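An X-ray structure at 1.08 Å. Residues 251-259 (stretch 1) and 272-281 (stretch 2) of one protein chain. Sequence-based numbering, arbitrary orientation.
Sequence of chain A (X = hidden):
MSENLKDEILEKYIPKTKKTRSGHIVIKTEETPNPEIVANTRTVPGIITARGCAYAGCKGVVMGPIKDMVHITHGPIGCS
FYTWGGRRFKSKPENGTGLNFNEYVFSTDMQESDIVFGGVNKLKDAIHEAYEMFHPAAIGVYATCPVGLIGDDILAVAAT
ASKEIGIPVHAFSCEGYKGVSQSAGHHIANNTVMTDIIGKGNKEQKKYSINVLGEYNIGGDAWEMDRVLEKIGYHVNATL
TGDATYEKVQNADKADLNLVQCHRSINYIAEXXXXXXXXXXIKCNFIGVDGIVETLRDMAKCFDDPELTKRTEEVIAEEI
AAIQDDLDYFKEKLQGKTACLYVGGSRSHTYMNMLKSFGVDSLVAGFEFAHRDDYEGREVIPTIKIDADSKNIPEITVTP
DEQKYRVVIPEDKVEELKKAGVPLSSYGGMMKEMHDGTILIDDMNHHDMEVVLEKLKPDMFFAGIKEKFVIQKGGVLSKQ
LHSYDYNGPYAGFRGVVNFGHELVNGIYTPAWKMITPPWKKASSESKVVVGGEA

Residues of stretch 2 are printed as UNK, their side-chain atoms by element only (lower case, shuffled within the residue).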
# COMPACT_ATOMS: atom_id res chain seq x y z
N ASN A 251 2.33 37.49 28.95
CA ASN A 251 2.08 38.85 28.54
C ASN A 251 0.66 39.11 28.05
O ASN A 251 0.40 40.11 27.39
CB ASN A 251 3.10 39.26 27.49
CG ASN A 251 4.47 39.44 28.08
OD1 ASN A 251 4.72 40.41 28.79
ND2 ASN A 251 5.35 38.50 27.83
N ALA A 252 -0.30 38.27 28.46
CA ALA A 252 -1.66 38.47 28.02
C ALA A 252 -2.22 39.83 28.49
O ALA A 252 -3.14 40.36 27.88
CB ALA A 252 -2.57 37.34 28.47
N ASP A 253 -1.68 40.40 29.58
CA ASP A 253 -2.15 41.68 30.06
C ASP A 253 -1.78 42.86 29.14
O ASP A 253 -2.24 43.96 29.37
CB ASP A 253 -1.67 41.95 31.49
CG ASP A 253 -0.14 41.94 31.62
OD1 ASP A 253 0.52 41.06 31.03
OD2 ASP A 253 0.38 42.83 32.32
N LYS A 254 -0.97 42.65 28.13
CA LYS A 254 -0.51 43.70 27.24
C LYS A 254 -1.44 43.83 26.04
O LYS A 254 -1.02 43.70 24.87
CB LYS A 254 0.94 43.45 26.84
CG LYS A 254 1.90 43.38 28.02
CD LYS A 254 2.00 44.73 28.74
CE LYS A 254 2.50 44.57 30.16
NZ LYS A 254 3.83 43.94 30.15
N ALA A 255 -2.72 44.09 26.33
CA ALA A 255 -3.74 44.22 25.31
C ALA A 255 -4.74 45.24 25.74
O ALA A 255 -4.93 45.49 26.92
CB ALA A 255 -4.45 42.90 25.02
N ASP A 256 -5.44 45.82 24.76
CA ASP A 256 -6.56 46.71 25.03
C ASP A 256 -7.94 46.08 24.94
O ASP A 256 -8.88 46.66 25.46
CB ASP A 256 -6.50 47.91 24.10
CG ASP A 256 -5.46 48.90 24.55
OD1 ASP A 256 -5.11 48.91 25.75
OD2 ASP A 256 -4.96 49.64 23.72
N LEU A 257 -8.05 44.92 24.28
CA LEU A 257 -9.36 44.30 24.16
C LEU A 257 -9.20 42.80 24.08
O LEU A 257 -8.41 42.30 23.28
CB LEU A 257 -10.08 44.82 22.89
CG LEU A 257 -11.53 44.33 22.67
CD1 LEU A 257 -12.47 44.83 23.76
CD2 LEU A 257 -11.97 44.80 21.29
N ASN A 258 -9.97 42.10 24.92
CA ASN A 258 -10.06 40.64 24.87
C ASN A 258 -11.27 40.22 24.03
O ASN A 258 -12.37 40.77 24.19
CB ASN A 258 -10.21 40.07 26.28
CG ASN A 258 -8.90 39.93 27.01
OD1 ASN A 258 -7.90 39.57 26.40
ND2 ASN A 258 -8.93 40.06 28.34
N LEU A 259 -11.05 39.25 23.15
CA LEU A 259 -12.10 38.70 22.30
C LEU A 259 -12.40 37.28 22.82
O LEU A 259 -11.52 36.44 22.78
CB LEU A 259 -11.65 38.64 20.86
CG LEU A 259 -11.00 39.89 20.26
CD1 LEU A 259 -10.58 39.64 18.83
CD2 LEU A 259 -11.87 41.11 20.37
N UNK A 272 -11.65 38.02 35.15
CA UNK A 272 -10.56 38.39 36.06
C UNK A 272 -9.62 39.41 35.46
O UNK A 272 -9.10 40.27 36.18
c UNK A 272 -10.67 36.31 37.48
c UNK A 272 -9.81 37.16 36.57
c UNK A 272 -9.75 33.76 36.91
s UNK A 272 -9.84 34.92 38.27
N UNK A 273 -9.37 39.34 34.15
CA UNK A 273 -8.53 40.34 33.51
C UNK A 273 -9.20 41.71 33.52
O UNK A 273 -8.53 42.74 33.64
c UNK A 273 -5.43 39.68 30.13
s UNK A 273 -6.58 38.34 30.43
c UNK A 273 -7.16 38.77 32.08
c UNK A 273 -8.14 39.92 32.10
N UNK A 274 -10.52 41.74 33.34
CA UNK A 274 -11.24 42.99 33.44
C UNK A 274 -11.12 43.56 34.87
O UNK A 274 -10.84 44.75 35.05
c UNK A 274 -12.71 42.86 33.04
o UNK A 274 -15.48 45.21 32.57
c UNK A 274 -13.44 44.20 33.03
c UNK A 274 -14.82 44.18 32.45
o UNK A 274 -15.25 43.14 31.92
N UNK A 275 -11.32 42.72 35.89
CA UNK A 275 -11.26 43.20 37.26
C UNK A 275 -9.84 43.68 37.63
O UNK A 275 -9.67 44.74 38.26
c UNK A 275 -11.54 42.50 39.64
c UNK A 275 -11.68 42.08 38.21
o UNK A 275 -13.02 41.71 37.88
N UNK A 276 -8.83 42.89 37.29
CA UNK A 276 -7.48 43.13 37.77
C UNK A 276 -6.76 44.21 36.95
O UNK A 276 -6.03 45.03 37.52
c UNK A 276 -4.58 40.65 38.55
c UNK A 276 -6.67 41.84 37.77
c UNK A 276 -3.15 40.83 39.02
n UNK A 276 -2.52 39.54 39.41
c UNK A 276 -5.25 42.01 38.32
N UNK A 277 -6.94 44.19 35.64
CA UNK A 277 -6.20 45.07 34.72
C UNK A 277 -7.04 46.20 34.09
O UNK A 277 -6.47 47.14 33.54
c UNK A 277 -3.86 41.01 34.60
o UNK A 277 -1.81 40.52 35.69
c UNK A 277 -3.33 43.68 34.74
c UNK A 277 -2.69 41.43 35.18
c UNK A 277 -4.77 41.89 34.09
c UNK A 277 -4.53 43.26 34.14
c UNK A 277 -5.52 44.24 33.62
c UNK A 277 -2.42 42.78 35.27
N UNK A 278 -8.36 46.05 34.11
CA UNK A 278 -9.23 47.02 33.43
C UNK A 278 -9.45 46.69 31.97
O UNK A 278 -10.07 47.46 31.27
N UNK A 279 -8.97 45.53 31.51
CA UNK A 279 -9.10 45.17 30.10
C UNK A 279 -10.51 44.66 29.82
O UNK A 279 -10.92 43.65 30.40
c UNK A 279 -6.62 44.65 29.95
c UNK A 279 -8.05 44.14 29.71
c UNK A 279 -8.24 43.70 28.26
c UNK A 279 -5.57 43.56 29.98
N UNK A 280 -11.25 45.35 28.93
CA UNK A 280 -12.61 44.90 28.60
C UNK A 280 -12.57 43.69 27.70
O UNK A 280 -11.56 43.39 27.06
c UNK A 280 -12.02 46.79 27.27
c UNK A 280 -13.20 46.11 27.87
c UNK A 280 -10.87 46.56 28.20
N UNK A 281 -13.69 42.99 27.64
CA UNK A 281 -13.83 41.88 26.69
C UNK A 281 -15.13 42.01 25.93
O UNK A 281 -16.09 42.59 26.42
c UNK A 281 -15.93 39.36 28.20
c UNK A 281 -16.53 38.79 27.08
c UNK A 281 -17.70 38.45 29.64
n UNK A 281 -15.73 39.82 30.39
c UNK A 281 -17.69 38.08 27.25
c UNK A 281 -13.73 40.53 27.36
c UNK A 281 -18.23 37.89 28.52
c UNK A 281 -14.74 40.14 28.40
c UNK A 281 -16.51 39.16 29.47
c UNK A 281 -14.69 40.42 29.74
O HOH W 1 -11.18 40.96 29.80

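Position 272 carries three carbons and one sulfur in an unbranched chain, with the sulfur before the last carbon. It lies out of reach of stretch 1. That is methionine, Met272.

Position 273 has the same unbranched set: two carbons, a sulfur, a terminal carbon. The terminal carbon lies 3.3 Å from Ala252 O, and the sulfur 3.6 Å from Asn258 ND2. This is again methionine. Asn258 ND2 donates a weak hydrogen bond to Met273 SD, while Met273 CE packs 4.1 Å from Ala252 CB.

Position 274 has three carbons, the third carrying two oxygens, and makes no contact with stretch 1. It is glutamate, Glu274.

Position 275 has a first carbon bearing one oxygen and one carbon. It is far from stretch 1. This branched pattern is threonine, Thr275.

Position 276 shows four carbons in a row ending in nitrogen. The chain does not touch stretch 1. It is lysine, Lys276.

Position 277 has one carbon, then a six-carbon ring bearing an oxygen. Asp253 CB sits over one face of the ring. It is tyrosine. Asp253 CB is 3.8 Å from the centroid of the Tyr277 ring and 5° off the normal, a CH-pi contact.

Position 278 has no side-chain atoms, so it is glycine. Its phi is positive, 87°, as the chain leaves the helix. A CB here would be jammed against the carbonyl oxygen of Tyr277; that alone calls for Gly278.

Position 279 has four carbons, forked at the first, with one arm two carbons long. The end of the long arm lies 3.4 Å from Asp253 O. That is isoleucine. Ile279 CG1 lies 3.6 Å from Ala255 O, and Ile279 CG2 lies 3.7 Å from Asn258 ND2.

Position 280 has three carbons closing a ring onto the backbone nitrogen. The ring carbon bonded to N lies 3.4 Å from Asp256 O. It is proline. Pro280 CG packs 4.0 Å from Leu257 CD1.

Position 281 has one carbon, then fused five- and six-membered rings holding eight carbons and one nitrogen. Its CB is 3.7 Å from Asn258 CB, on the same face of the sheet, but the end of the side chain leads away. It is tryptophan, Trp281.

Asn258 N donates a nearly straight hydrogen bond to Pro280 O at 3.0 Å, and Trp281 CA makes a CA-H...O contact with Asn258 O at 3.1 Å. A water links Asn258 ND2 to Ile279 O, 2.8 Å from each. Thus Asn258 binds by both backbone and side chain, while Met273, Tyr277 and Ile279 pack against the preceding turn and loop.

Stretch 2 (272-281) MMETKYGIPW
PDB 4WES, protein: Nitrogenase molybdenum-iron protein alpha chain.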